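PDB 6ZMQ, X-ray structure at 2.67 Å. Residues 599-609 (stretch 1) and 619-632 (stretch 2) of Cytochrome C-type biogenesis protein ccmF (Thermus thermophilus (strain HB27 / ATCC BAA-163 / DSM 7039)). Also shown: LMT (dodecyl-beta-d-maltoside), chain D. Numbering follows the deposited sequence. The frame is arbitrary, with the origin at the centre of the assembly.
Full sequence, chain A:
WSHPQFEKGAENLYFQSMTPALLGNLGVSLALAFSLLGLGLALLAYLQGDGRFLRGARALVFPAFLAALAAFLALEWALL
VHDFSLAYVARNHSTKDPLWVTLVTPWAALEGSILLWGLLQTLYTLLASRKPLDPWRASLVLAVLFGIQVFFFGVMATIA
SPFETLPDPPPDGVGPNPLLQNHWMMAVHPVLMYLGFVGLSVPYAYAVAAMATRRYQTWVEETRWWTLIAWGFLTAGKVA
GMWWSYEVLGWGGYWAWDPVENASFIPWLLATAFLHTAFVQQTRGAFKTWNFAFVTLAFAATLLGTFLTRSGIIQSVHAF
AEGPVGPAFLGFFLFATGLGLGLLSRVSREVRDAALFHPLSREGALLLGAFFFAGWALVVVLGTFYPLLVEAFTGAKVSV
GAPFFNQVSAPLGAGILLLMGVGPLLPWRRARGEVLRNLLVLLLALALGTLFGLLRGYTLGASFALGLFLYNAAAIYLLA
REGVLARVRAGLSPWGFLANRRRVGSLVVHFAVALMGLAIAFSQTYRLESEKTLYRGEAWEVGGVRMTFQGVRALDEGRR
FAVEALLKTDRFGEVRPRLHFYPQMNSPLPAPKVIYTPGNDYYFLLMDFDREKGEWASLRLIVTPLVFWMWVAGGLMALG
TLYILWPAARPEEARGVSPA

Stretch 1 (599-609) GNDYYFLLMDF
Stretch 2 619-632: LRLIVTPLVFWMWV

The contact between residues 599-609 and 619-632 of this CcmF is an antiparallel β pairing that gives way, past a bend at Leu626, to a helix, so that the first strand is held by backbone hydrogen bonds at Leu606 and Asp608 and by packing against aromatic side chains at its start. Strands 603-608 and 619-625 run at 166° to each other, their axes approaching to 4.8 Å, with phi mostly between -105° and -165° and psi between 118° and 176°.

The register pairs Tyr603 with Pro625, Phe604 with Thr624, Leu605 with Val623, Leu606 with Ile622, Met607 with Leu621 and Asp608 with Arg620. As in any antiparallel ladder, hydrogen-bonded and non-hydrogen-bonded pairs alternate. Leu606 N donates to Ile622 O and Ile622 N to Leu606 O, both at 3.0 Å; Asp608 N reaches Arg620 O at 2.8 Å, and Arg620 N returns to Asp608 O at 2.9 Å. Toward Phe604 the ladder opens: Phe604 CA lies 6.2 Å from Thr624 CA.

Alternation also sorts the side chains. One face carries Tyr603, Leu605 and Met607 with Leu621, Val623 and Pro625. Here Leu605 (chi1 m, chi2 t) brings CD2 to 3.7 Å from Val623 CG2, while Met607 CG lies 3.6 Å from Leu621 CD2, apolar contacts between directly paired residues. The other face carries Phe604, Leu606 and Asp608 with Arg620, Ile622 and Thr624. Leu606 (t, t) packs CB 3.6 Å from CG1 of Ile622 (chi1 p), and Asp608 OD2 forms a long salt bridge of 3.8 Å with Arg620 NE. The same arginine approaches the detergent, its NH2 3.4 Å from LMT O6B.

Before its strand, the first stretch makes a type I turn from Asn600 to Tyr603, closed by Tyr603 N to Asn600 O at 3.0 Å. The turn presents carbonyls to the second stretch just where that chain leaves the sheet. Leu626, with phi/psi of 60°/28°, makes the bend and gives a weak hydrogen bond from its N to Tyr602 O at 3.3 Å. Trp629 (chi1 m, chi2 91°) donates from NE1 to Asp601 O at 3.0 Å, an indole edge satisfying a turn carbonyl.

The helix, at 116° to the first strand, supplies the remaining apolar contacts. Phe604 (chi1 -135°, chi2 57°) places CB 4.0 Å from Val627 CB and CD1 3.8 Å from Phe628 CB. Its ring face receives the edge of Trp631 (chi1 m, chi2 -30°), with ring centroids 5.3 Å apart and planes at 86°, the offset edge-to-face arrangement that sets ring hydrogens against π density.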

ATOM      1  N   GLY A 599      19.825  13.850   7.051  1.00 64.75           N
ATOM      2  CA  GLY A 599      20.270  13.125   5.882  1.00 66.64           C
ATOM      3  C   GLY A 599      21.689  13.522   5.515  1.00 73.36           C
ATOM      4  O   GLY A 599      22.131  14.642   5.767  1.00 85.97           O
ATOM      5  N   ASN A 600      22.421  12.567   4.953  1.00 70.32           N
ATOM      6  CA  ASN A 600      23.770  12.804   4.482  1.00 65.43           C
ATOM      7  C   ASN A 600      23.977  12.159   3.124  1.00 73.29           C
ATOM      8  O   ASN A 600      23.148  11.382   2.634  1.00 77.31           O
ATOM      9  CB  ASN A 600      24.838  12.273   5.444  1.00 53.69           C
ATOM     10  CG  ASN A 600      25.218  13.258   6.527  1.00 62.87           C
ATOM     11  OD1 ASN A 600      24.387  14.010   7.022  1.00 67.74           O
ATOM     12  ND2 ASN A 600      26.493  13.258   6.893  1.00 75.65           N
ATOM     13  N   ASP A 601      25.157  12.478   2.577  1.00 62.86           N
ATOM     14  CA  ASP A 601      25.600  11.996   1.274  1.00 72.58           C
ATOM     15  C   ASP A 601      25.652  10.471   1.209  1.00 76.28           C
ATOM     16  O   ASP A 601      25.410   9.878   0.152  1.00 86.20           O
ATOM     17  CB  ASP A 601      26.946  12.658   0.945  1.00 94.67           C
ATOM     18  CG  ASP A 601      27.696  11.973  -0.172  1.00100.44           C
ATOM     19  OD1 ASP A 601      27.400  12.276  -1.347  1.00101.31           O
ATOM     20  OD2 ASP A 601      28.674  11.237   0.128  1.00 96.50           O
ATOM     21  N   TYR A 602      25.795   9.839   2.342  1.00 70.69           N
ATOM     22  CA  TYR A 602      25.804   8.375   2.285  1.00 81.18           C
ATOM     23  C   TYR A 602      24.857   7.946   3.382  1.00 85.13           C
ATOM     24  O   TYR A 602      24.858   6.740   3.610  1.00 97.42           O
ATOM     25  CB  TYR A 602      27.109   7.888   2.934  1.00 96.08           C
ATOM     26  CG  TYR A 602      28.385   7.638   2.151  1.00 97.17           C
ATOM     27  CD1 TYR A 602      28.450   6.746   1.095  1.00 86.49           C
ATOM     28  CD2 TYR A 602      29.576   8.205   2.575  1.00 93.53           C
ATOM     29  CE1 TYR A 602      29.642   6.501   0.440  1.00 78.95           C
ATOM     30  CE2 TYR A 602      30.771   7.967   1.938  1.00 86.39           C
ATOM     31  CZ  TYR A 602      30.806   7.109   0.865  1.00 88.81           C
ATOM     32  OH  TYR A 602      31.998   6.881   0.239  1.00103.54           O
ATOM     33  N   TYR A 603      23.918   8.774   3.840  1.00 78.95           N
ATOM     34  CA  TYR A 603      23.563   8.358   5.198  1.00 74.11           C
ATOM     35  C   TYR A 603      22.263   8.987   5.701  1.00 73.14           C
ATOM     36  O   TYR A 603      21.642   9.829   5.045  1.00 80.34           O
ATOM     37  CB  TYR A 603      24.719   8.733   6.120  1.00 65.65           C
ATOM     38  CG  TYR A 603      25.059   7.810   7.235  1.00 65.58           C
ATOM     39  CD1 TYR A 603      24.213   7.656   8.316  1.00 77.11           C
ATOM     40  CD2 TYR A 603      26.268   7.129   7.233  1.00 64.61           C
ATOM     41  CE1 TYR A 603      24.551   6.831   9.356  1.00 91.17           C
ATOM     42  CE2 TYR A 603      26.615   6.293   8.268  1.00 76.87           C
ATOM     43  CZ  TYR A 603      25.753   6.145   9.329  1.00 93.39           C
ATOM     44  OH  TYR A 603      26.103   5.308  10.369  1.00 99.73           O
ATOM     45  N   PHE A 604      21.885   8.559   6.912  1.00 67.77           N
ATOM     46  CA  PHE A 604      20.775   9.053   7.723  1.00 66.60           C
ATOM     47  C   PHE A 604      21.172   8.818   9.177  1.00 68.27           C
ATOM     48  O   PHE A 604      21.695   7.746   9.491  1.00 69.51           O
ATOM     49  CB  PHE A 604      19.478   8.295   7.407  1.00 68.77           C
ATOM     50  CG  PHE A 604      18.285   9.178   7.239  1.00 62.48           C
ATOM     51  CD1 PHE A 604      18.304  10.185   6.298  1.00 50.28           C
ATOM     52  CD2 PHE A 604      17.139   8.985   7.987  1.00 54.90           C
ATOM     53  CE1 PHE A 604      17.218  11.007   6.115  1.00 35.75           C
ATOM     54  CE2 PHE A 604      16.036   9.802   7.815  1.00 37.30           C
ATOM     55  CZ  PHE A 604      16.083  10.820   6.875  1.00 35.53           C
ATOM     56  N   LEU A 605      20.939   9.791  10.061  1.00 60.56           N
ATOM     57  CA  LEU A 605      21.268   9.633  11.481  1.00 40.47           C
ATOM     58  C   LEU A 605      20.046   9.974  12.329  1.00 40.90           C
ATOM     59  O   LEU A 605      19.577  11.107  12.280  1.00 45.34           O
ATOM     60  CB  LEU A 605      22.442  10.550  11.859  1.00 41.39           C
ATOM     61  CG  LEU A 605      23.812  10.392  11.178  1.00 41.69           C
ATOM     62  CD1 LEU A 605      24.679  11.624  11.403  1.00 42.45           C
ATOM     63  CD2 LEU A 605      24.553   9.162  11.671  1.00 42.99           C
ATOM     64  N   LEU A 606      19.540   9.035  13.132  1.00 47.98           N
ATOM     65  CA  LEU A 606      18.253   9.264  13.789  1.00 47.60           C
ATOM     66  C   LEU A 606      18.429   9.530  15.279  1.00 55.54           C
ATOM     67  O   LEU A 606      18.991   8.693  16.002  1.00 61.99           O
ATOM     68  CB  LEU A 606      17.307   8.086  13.556  1.00 46.59           C
ATOM     69  CG  LEU A 606      15.862   8.020  14.084  1.00 43.75           C
ATOM     70  CD1 LEU A 606      15.087   7.126  13.155  1.00 42.86           C
ATOM     71  CD2 LEU A 606      15.644   7.506  15.525  1.00 44.50           C
ATOM     72  N   MET A 607      17.851  10.644  15.747  1.00 57.78           N
ATOM     73  CA  MET A 607      18.031  11.138  17.107  1.00 43.99           C
ATOM     74  C   MET A 607      16.704  11.105  17.854  1.00 54.20           C
ATOM     75  O   MET A 607      15.710  11.701  17.399  1.00 64.28           O
ATOM     76  CB  MET A 607      18.622  12.544  17.081  1.00 44.30           C
ATOM     77  CG  MET A 607      20.121  12.549  17.275  1.00 55.76           C
ATOM     78  SD  MET A 607      20.840  13.827  16.253  1.00 60.44           S
ATOM     79  CE  MET A 607      20.455  13.068  14.671  1.00 54.74           C
ATOM     80  N   ASP A 608      16.736  10.449  19.023  1.00 55.13           N
ATOM     81  CA  ASP A 608      15.630   9.967  19.835  1.00 63.27           C
ATOM     82  C   ASP A 608      15.770  10.427  21.277  1.00 67.98           C
ATOM     83  O   ASP A 608      16.881  10.613  21.782  1.00 78.05           O
ATOM     84  CB  ASP A 608      15.597   8.431  19.814  1.00 72.57           C
ATOM     85  CG  ASP A 608      14.236   7.884  19.545  1.00 73.15           C
ATOM     86  OD1 ASP A 608      13.376   8.693  19.189  1.00 74.33           O
ATOM     87  OD2 ASP A 608      14.035   6.658  19.670  1.00 72.81           O
ATOM     88  N   PHE A 609      14.634  10.599  21.926  1.00 75.52           N
ATOM     89  CA  PHE A 609      14.609  11.136  23.303  1.00 73.42           C
ATOM     90  C   PHE A 609      14.544  10.036  24.366  1.00 80.14           C
ATOM     91  O   PHE A 609      15.365  10.090  25.275  1.00 85.31           O
ATOM     92  CB  PHE A 609      13.451  12.110  23.401  1.00 60.88           C
ATOM     93  CG  PHE A 609      13.772  13.230  24.337  1.00 70.38           C
ATOM     94  CD1 PHE A 609      14.315  12.957  25.574  1.00 75.21           C
ATOM     95  CD2 PHE A 609      13.445  14.530  24.020  1.00 78.94           C
ATOM     96  CE1 PHE A 609      14.584  13.978  26.464  1.00 77.66           C
ATOM     97  CE2 PHE A 609      13.711  15.550  24.912  1.00 84.03           C
ATOM     98  CZ  PHE A 609      14.288  15.273  26.128  1.00 81.37           C
ATOM     99  N   LEU A 619      18.690   9.952  26.204  1.00 67.19           N
ATOM    100  CA  LEU A 619      18.774  10.051  24.755  1.00 63.95           C
ATOM    101  C   LEU A 619      18.973   8.665  24.151  1.00 76.25           C
ATOM    102  O   LEU A 619      19.547   7.777  24.787  1.00 82.04           O
ATOM    103  CB  LEU A 619      19.936  10.947  24.323  1.00 56.56           C
ATOM    104  CG  LEU A 619      19.744  12.458  24.240  1.00 56.02           C
ATOM    105  CD1 LEU A 619      20.187  13.086  25.541  1.00 69.00           C
ATOM    106  CD2 LEU A 619      20.533  13.026  23.087  1.00 54.43           C
ATOM    107  N   ARG A 620      18.497   8.479  22.920  1.00 75.35           N
ATOM    108  CA  ARG A 620      18.864   7.328  22.099  1.00 54.85           C
ATOM    109  C   ARG A 620      19.311   7.825  20.727  1.00 49.50           C
ATOM    110  O   ARG A 620      18.703   8.732  20.154  1.00 55.87           O
ATOM    111  CB  ARG A 620      17.702   6.312  21.975  1.00 57.62           C
ATOM    112  CG  ARG A 620      17.971   5.134  21.021  1.00 60.94           C
ATOM    113  CD  ARG A 620      17.272   3.844  21.432  1.00 69.34           C
ATOM    114  NE  ARG A 620      16.079   3.544  20.641  1.00 80.58           N
ATOM    115  CZ  ARG A 620      15.241   2.544  20.909  1.00 89.29           C
ATOM    116  NH1 ARG A 620      15.469   1.746  21.944  1.00 93.99           N
ATOM    117  NH2 ARG A 620      14.176   2.337  20.146  1.00 89.67           N
ATOM    118  N   LEU A 621      20.398   7.258  20.209  1.00 49.98           N
ATOM    119  CA  LEU A 621      20.896   7.658  18.890  1.00 44.66           C
ATOM    120  C   LEU A 621      21.153   6.374  18.106  1.00 58.83           C
ATOM    121  O   LEU A 621      21.915   5.505  18.558  1.00 68.40           O
ATOM    122  CB  LEU A 621      22.131   8.553  19.009  1.00 40.97           C
ATOM    123  CG  LEU A 621      22.921   9.175  17.841  1.00 43.98           C
ATOM    124  CD1 LEU A 621      24.032   8.297  17.372  1.00 44.22           C
ATOM    125  CD2 LEU A 621      22.053   9.564  16.663  1.00 55.04           C
ATOM    126  N   ILE A 622      20.400   6.204  16.963  1.00 68.03           N
ATOM    127  CA  ILE A 622      20.621   5.056  16.087  1.00 60.30           C
ATOM    128  C   ILE A 622      21.268   5.527  14.783  1.00 62.33           C
ATOM    129  O   ILE A 622      21.027   6.643  14.286  1.00 64.35           O
ATOM    130  CB  ILE A 622      19.317   4.234  15.878  1.00 48.93           C
ATOM    131  CG1 ILE A 622      18.278   4.901  14.983  1.00 56.76           C
ATOM    132  CG2 ILE A 622      18.628   3.993  17.209  1.00 56.76           C
ATOM    133  CD1 ILE A 622      18.227   4.424  13.531  1.00 71.01           C
ATOM    134  N   VAL A 623      22.117   4.655  14.234  1.00 62.77           N
ATOM    135  CA  VAL A 623      22.974   4.958  13.092  1.00 59.16           C
ATOM    136  C   VAL A 623      22.829   3.832  12.073  1.00 70.66           C
ATOM    137  O   VAL A 623      23.083   2.657  12.388  1.00 81.52           O
ATOM    138  CB  VAL A 623      24.443   5.145  13.524  1.00 58.49           C
ATOM    139  CG1 VAL A 623      25.369   5.083  12.339  1.00 85.21           C
ATOM    140  CG2 VAL A 623      24.640   6.450  14.255  1.00 48.86           C
ATOM    141  N   THR A 624      22.361   4.190  10.875  1.00 64.73           N
ATOM    142  CA  THR A 624      21.998   3.354   9.739  1.00 59.48           C
ATOM    143  C   THR A 624      22.528   3.954   8.441  1.00 58.46           C
ATOM    144  O   THR A 624      22.501   5.178   8.272  1.00 66.48           O
ATOM    145  CB  THR A 624      20.470   3.244   9.616  1.00 66.68           C
ATOM    146  OG1 THR A 624      19.908   4.563   9.540  1.00 74.92           O
ATOM    147  CG2 THR A 624      19.837   2.517  10.784  1.00 71.66           C
ATOM    148  N   PRO A 625      22.960   3.126   7.487  1.00 48.78           N
ATOM    149  CA  PRO A 625      23.408   3.643   6.189  1.00 37.07           C
ATOM    150  C   PRO A 625      22.349   3.554   5.102  1.00 36.32           C
ATOM    151  O   PRO A 625      21.496   2.662   5.095  1.00 39.31           O
ATOM    152  CB  PRO A 625      24.594   2.723   5.846  1.00 42.50           C
ATOM    153  CG  PRO A 625      24.792   1.833   7.084  1.00 47.52           C
ATOM    154  CD  PRO A 625      23.421   1.748   7.660  1.00 54.85           C
ATOM    155  N   LEU A 626      22.438   4.522   4.175  1.00 28.06           N
ATOM    156  CA  LEU A 626      21.738   4.536   2.877  1.00 35.21           C
ATOM    157  C   LEU A 626      20.210   4.496   2.999  1.00 57.22           C
ATOM    158  O   LEU A 626      19.516   4.054   2.084  1.00 72.60           O
ATOM    159  CB  LEU A 626      22.230   3.389   1.983  1.00 26.13           C
ATOM    160  CG  LEU A 626      23.664   3.522   1.464  1.00 26.75           C
ATOM    161  CD1 LEU A 626      24.401   2.186   1.496  1.00 32.85           C
ATOM    162  CD2 LEU A 626      23.684   4.125   0.067  1.00 42.07           C
ATOM    163  N   VAL A 627      19.661   5.002   4.103  1.00 50.96           N
ATOM    164  CA  VAL A 627      18.204   5.014   4.255  1.00 44.59           C
ATOM    165  C   VAL A 627      17.601   6.199   3.499  1.00 49.14           C
ATOM    166  O   VAL A 627      16.420   6.178   3.127  1.00 60.79           O
ATOM    167  CB  VAL A 627      17.840   5.006   5.752  1.00 37.21           C
ATOM    168  CG1 VAL A 627      16.381   4.621   5.998  1.00 31.62           C
ATOM    169  CG2 VAL A 627      18.717   4.019   6.449  1.00 44.54           C
ATOM    170  N   PHE A 628      18.399   7.235   3.241  1.00 48.43           N
ATOM    171  CA  PHE A 628      17.948   8.337   2.397  1.00 43.79           C
ATOM    172  C   PHE A 628      17.891   7.915   0.930  1.00 45.87           C
ATOM    173  O   PHE A 628      17.008   8.352   0.175  1.00 49.99           O
ATOM    174  CB  PHE A 628      18.872   9.538   2.618  1.00 47.86           C
ATOM    175  CG  PHE A 628      18.928  10.501   1.475  1.00 45.84           C
ATOM    176  CD1 PHE A 628      17.857  11.367   1.253  1.00 40.56           C
ATOM    177  CD2 PHE A 628      20.071  10.582   0.668  1.00 61.34           C
ATOM    178  CE1 PHE A 628      17.886  12.281   0.221  1.00 55.77           C
ATOM    179  CE2 PHE A 628      20.149  11.491  -0.378  1.00 72.89           C
ATOM    180  CZ  PHE A 628      19.051  12.351  -0.616  1.00 71.87           C
ATOM    181  N   TRP A 629      18.804   7.036   0.515  1.00 53.88           N
ATOM    182  CA  TRP A 629      18.803   6.545  -0.857  1.00 55.81           C
ATOM    183  C   TRP A 629      17.679   5.556  -1.102  1.00 55.98           C
ATOM    184  O   TRP A 629      17.226   5.413  -2.243  1.00 75.41           O
ATOM    185  CB  TRP A 629      20.161   5.920  -1.170  1.00 50.46           C
ATOM    186  CG  TRP A 629      21.253   6.944  -1.200  1.00 46.39           C
ATOM    187  CD1 TRP A 629      22.034   7.344  -0.153  1.00 53.35           C
ATOM    188  CD2 TRP A 629      21.669   7.715  -2.328  1.00 35.24           C
ATOM    189  NE1 TRP A 629      22.920   8.311  -0.569  1.00 49.90           N
ATOM    190  CE2 TRP A 629      22.714   8.554  -1.902  1.00 40.28           C
ATOM    191  CE3 TRP A 629      21.274   7.760  -3.666  1.00 42.74           C
ATOM    192  CZ2 TRP A 629      23.358   9.434  -2.766  1.00 47.87           C
ATOM    193  CZ3 TRP A 629      21.901   8.645  -4.514  1.00 54.70           C
ATOM    194  CH2 TRP A 629      22.934   9.466  -4.067  1.00 55.24           C
ATOM    195  N   MET A 630      17.197   4.916  -0.040  1.00 37.57           N
ATOM    196  CA  MET A 630      15.982   4.113  -0.083  1.00 30.87           C
ATOM    197  C   MET A 630      14.770   4.967  -0.465  1.00 45.23           C
ATOM    198  O   MET A 630      13.923   4.547  -1.267  1.00 42.87           O
ATOM    199  CB  MET A 630      15.814   3.456   1.287  1.00 23.31           C
ATOM    200  CG  MET A 630      14.723   2.448   1.454  1.00 31.58           C
ATOM    201  SD  MET A 630      14.684   2.127   3.226  1.00 40.46           S
ATOM    202  CE  MET A 630      16.303   1.354   3.436  1.00 41.54           C
ATOM    203  N   TRP A 631      14.711   6.203   0.029  1.00 49.63           N
ATOM    204  CA  TRP A 631      13.594   7.076  -0.326  1.00 46.48           C
ATOM    205  C   TRP A 631      13.815   7.793  -1.649  1.00 50.70           C
ATOM    206  O   TRP A 631      12.843   8.193  -2.301  1.00 52.55           O
ATOM    207  CB  TRP A 631      13.327   8.062   0.794  1.00 47.60           C
ATOM    208  CG  TRP A 631      12.820   7.310   1.938  1.00 50.39           C
ATOM    209  CD1 TRP A 631      12.091   6.154   1.895  1.00 61.47           C
ATOM    210  CD2 TRP A 631      13.089   7.563   3.304  1.00 32.51           C
ATOM    211  NE1 TRP A 631      11.844   5.700   3.168  1.00 54.02           N
ATOM    212  CE2 TRP A 631      12.450   6.551   4.052  1.00 39.89           C
ATOM    213  CE3 TRP A 631      13.782   8.565   3.979  1.00 38.16           C
ATOM    214  CZ2 TRP A 631      12.490   6.517   5.428  1.00 45.98           C
ATOM    215  CZ3 TRP A 631      13.814   8.523   5.340  1.00 60.02           C
ATOM    216  CH2 TRP A 631      13.172   7.516   6.050  1.00 61.03           C
ATOM    217  N   VAL A 632      15.073   7.993  -2.060  1.00 52.07           N
ATOM    218  CA  VAL A 632      15.269   8.508  -3.419  1.00 46.91           C
ATOM    219  C   VAL A 632      14.898   7.420  -4.428  1.00 59.64           C
ATOM    220  O   VAL A 632      14.388   7.723  -5.513  1.00 72.98           O
ATOM    221  CB  VAL A 632      16.694   9.081  -3.640  1.00 31.82           C
ATOM    222  CG1 VAL A 632      17.801   8.030  -3.656  1.00 37.63           C
ATOM    223  CG2 VAL A 632      16.740   9.947  -4.884  1.00 27.09           C
TER
HETATM  224  C1B LMT D 703      14.447  -3.748  15.494  1.00121.70           C
HETATM  225  C2B LMT D 703      15.146  -4.922  16.253  1.00124.61           C
HETATM  226  C3B LMT D 703      15.794  -4.521  17.620  1.00124.54           C
HETATM  227  C4B LMT D 703      15.776  -2.999  17.933  1.00125.39           C
HETATM  228  C5B LMT D 703      14.334  -2.533  17.665  1.00121.64           C
HETATM  229  C6B LMT D 703      14.165  -1.089  18.117  1.00117.46           C
HETATM  230  O1B LMT D 703      13.456  -4.256  14.629  1.00119.21           O
HETATM  231  O2B LMT D 703      14.202  -5.898  16.439  1.00126.01           O
HETATM  232  O3B LMT D 703      17.047  -5.053  17.739  1.00121.23           O
HETATM  233  O4' LMT D 703      16.105  -2.765  19.250  1.00129.55           O
HETATM  234  O5B LMT D 703      13.896  -2.712  16.307  1.00119.16           O
HETATM  235  O6B LMT D 703      14.399  -0.991  19.464  1.00115.10           O
HETATM  236  C1' LMT D 703      13.028  -5.164  10.475  1.00 78.06           C
HETATM  237  C2' LMT D 703      13.691  -6.249  11.383  1.00 98.14           C
HETATM  238  C3' LMT D 703      13.424  -5.940  12.892  1.00108.70           C
HETATM  239  C4' LMT D 703      13.784  -4.484  13.265  1.00110.57           C
HETATM  240  C5' LMT D 703      12.859  -3.658  12.335  1.00 88.49           C
HETATM  241  C6' LMT D 703      12.764  -2.185  12.627  1.00 88.58           C
HETATM  242  O1' LMT D 703      13.591  -5.187   9.219  1.00 60.91           O
HETATM  243  O2' LMT D 703      13.145  -7.474  11.104  1.00102.39           O
HETATM  244  O3' LMT D 703      14.095  -6.817  13.687  1.00112.59           O
HETATM  245  O5' LMT D 703      13.269  -3.841  10.988  1.00 75.93           O
HETATM  246  O6' LMT D 703      13.973  -1.662  12.257  1.00 92.11           O
HETATM  247  C1  LMT D 703      12.891  -5.906   8.214  1.00 51.67           C
HETATM  248  C2  LMT D 703      13.144  -5.164   6.929  1.00 46.64           C
HETATM  249  C3  LMT D 703      13.324  -5.980   5.681  1.00 41.39           C
HETATM  250  C4  LMT D 703      11.974  -6.262   5.062  1.00 28.47           C
HETATM  251  C5  LMT D 703      12.159  -7.045   3.795  1.00 28.77           C
HETATM  252  C6  LMT D 703      11.175  -6.707   2.713  1.00 42.59           C
HETATM  253  C7  LMT D 703      11.123  -5.224   2.471  1.00 34.32           C
HETATM  254  C8  LMT D 703      10.986  -4.966   1.011  1.00 38.73           C
HETATM  255  C9  LMT D 703       9.895  -3.999   0.692  1.00 46.32           C
HETATM  256  C10 LMT D 703       9.816  -3.860  -0.800  1.00 47.09           C
HETATM  257  C11 LMT D 703       8.811  -2.819  -1.160  1.00 36.97           C
HETATM  258  C12 LMT D 703       9.211  -2.085  -2.392  1.00 25.05           C